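Local structure of penaeus monodon metallodensovirus major capsid protein (Penaeus monodon metallodensovirus, 6WH7) at residues I132-E137 and T149-S154. The protein builds the icosahedral capsid of a shrimp densovirus as its major capsid protein, sixty copies forming the shell that presumably encloses the viral genome. Numbering follows the deposited sequence.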
# COMPACT_ATOMS: atom_id res chain seq x y z
N ILE A 132 81.31 -3.43 -51.30
CA ILE A 132 82.53 -2.68 -51.03
C ILE A 132 82.96 -2.02 -52.32
O ILE A 132 83.26 -2.71 -53.30
CB ILE A 132 83.65 -3.57 -50.47
CG1 ILE A 132 83.27 -4.11 -49.10
CG2 ILE A 132 84.94 -2.78 -50.37
CD1 ILE A 132 84.20 -5.17 -48.61
N LEU A 133 83.00 -0.70 -52.33
CA LEU A 133 83.34 0.07 -53.51
C LEU A 133 84.75 0.61 -53.39
O LEU A 133 85.18 1.03 -52.32
CB LEU A 133 82.35 1.22 -53.67
CG LEU A 133 80.90 0.82 -53.92
CD1 LEU A 133 80.03 2.02 -53.78
CD2 LEU A 133 80.76 0.23 -55.29
N THR A 134 85.48 0.58 -54.50
CA THR A 134 86.85 1.07 -54.55
C THR A 134 87.07 1.79 -55.87
O THR A 134 86.35 1.58 -56.85
CB THR A 134 87.88 -0.07 -54.39
OG1 THR A 134 87.72 -1.02 -55.45
CG2 THR A 134 87.71 -0.79 -53.07
N SER A 135 88.09 2.65 -55.90
CA SER A 135 88.51 3.34 -57.11
C SER A 135 89.97 3.04 -57.38
O SER A 135 90.76 2.87 -56.46
CB SER A 135 88.33 4.86 -56.99
OG SER A 135 86.96 5.22 -56.92
N ASP A 136 90.32 2.97 -58.67
CA ASP A 136 91.68 2.66 -59.10
C ASP A 136 92.62 3.86 -59.15
O ASP A 136 93.83 3.65 -59.06
CB ASP A 136 91.66 2.00 -60.47
CG ASP A 136 91.24 0.56 -60.42
OD1 ASP A 136 91.32 -0.03 -59.32
OD2 ASP A 136 90.85 0.00 -61.46
N GLU A 137 92.13 5.06 -59.39
CA GLU A 137 93.04 6.21 -59.46
C GLU A 137 94.34 5.85 -60.19
O GLU A 137 94.51 4.73 -60.66
CB GLU A 137 93.38 6.72 -58.07
CG GLU A 137 92.26 7.48 -57.39
CD GLU A 137 91.04 6.62 -57.17
OE1 GLU A 137 91.01 5.49 -57.69
OE2 GLU A 137 90.11 7.07 -56.46
N THR A 149 94.61 1.23 -56.01
CA THR A 149 93.18 1.21 -55.74
C THR A 149 92.91 1.33 -54.24
O THR A 149 93.56 0.68 -53.43
CB THR A 149 92.55 -0.05 -56.31
OG1 THR A 149 91.19 -0.16 -55.90
CG2 THR A 149 93.33 -1.25 -55.91
N THR A 150 91.94 2.18 -53.90
CA THR A 150 91.62 2.52 -52.52
C THR A 150 90.10 2.54 -52.35
O THR A 150 89.35 2.51 -53.32
CB THR A 150 92.20 3.88 -52.12
OG1 THR A 150 91.71 4.89 -53.01
CG2 THR A 150 93.72 3.85 -52.17
N PHE A 151 89.67 2.60 -51.10
CA PHE A 151 88.26 2.56 -50.75
C PHE A 151 87.63 3.94 -50.81
O PHE A 151 88.26 4.94 -50.46
CB PHE A 151 88.07 2.00 -49.35
CG PHE A 151 88.54 0.60 -49.19
CD1 PHE A 151 87.73 -0.46 -49.51
CD2 PHE A 151 89.81 0.34 -48.73
CE1 PHE A 151 88.16 -1.75 -49.37
CE2 PHE A 151 90.25 -0.95 -48.59
CZ PHE A 151 89.42 -1.99 -48.90
N ASN A 152 86.38 3.99 -51.27
CA ASN A 152 85.58 5.20 -51.16
C ASN A 152 84.11 4.84 -50.95
O ASN A 152 83.58 3.95 -51.62
CB ASN A 152 85.77 6.09 -52.39
CG ASN A 152 85.64 5.33 -53.69
OD1 ASN A 152 84.86 4.39 -53.81
ND2 ASN A 152 86.42 5.74 -54.67
N THR A 153 83.48 5.52 -49.99
CA THR A 153 82.10 5.22 -49.64
C THR A 153 81.10 5.93 -50.54
O THR A 153 80.04 5.37 -50.84
CB THR A 153 81.86 5.61 -48.18
OG1 THR A 153 82.78 4.89 -47.35
CG2 THR A 153 80.45 5.25 -47.75
N SER A 154 81.42 7.14 -50.99
CA SER A 154 80.43 7.99 -51.65
C SER A 154 79.81 7.40 -52.91
O SER A 154 78.61 7.64 -53.13
CB SER A 154 81.05 9.36 -51.93
OG SER A 154 82.18 9.25 -52.78
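Ser-135 and Thr-150 form the hydrogen-bonded pair of a short antiparallel ladder between the arms of the hairpin joining strands D and E of the parvoviral jelly roll. Ser-135 N donates to Thr-150 O (2.9 Å), and Thr-150 N returns a bond to Ser-135 O (2.9 Å). The ladder fades toward Asn-152, whose N makes a weak bond to Leu-133 O at 3.4 Å.

Apolar packing gathers on the face bearing Thr-134 and Phe-151, a non-hydrogen-bonded pair. Here the beta-branched residues suit extended strands and offer methyls to the ring: Ile-132 CG2 meets the ring edge in its plane, 3.5 Å from Phe-151 CE1. With CG2 anti to the carbonyl carbon, Thr-134 lies beside Phe-151, and Thr-134 CG2 is 3.6 Å from Phe-151 CD1. The ring of Phe-285 from a neighbouring subunit also meets Phe-151, while Phe-151 of another subunit packs on Ser-135 and Asn-152, consistent with the five-fold cylinder such DE hairpins build in parvoviruses.

Polar side chains end the ladder. Asp-136 OD1 forms a salt bridge to Arg-73 and lies 3.3 Å from Thr-149 CB. Threonine adds a hydroxyl donor here: Thr-149 OG1, anti to its backbone N (chi1 173°), bonds Ser-135 O at 3.1 Å from above the carbonyl plane, 68° out of it.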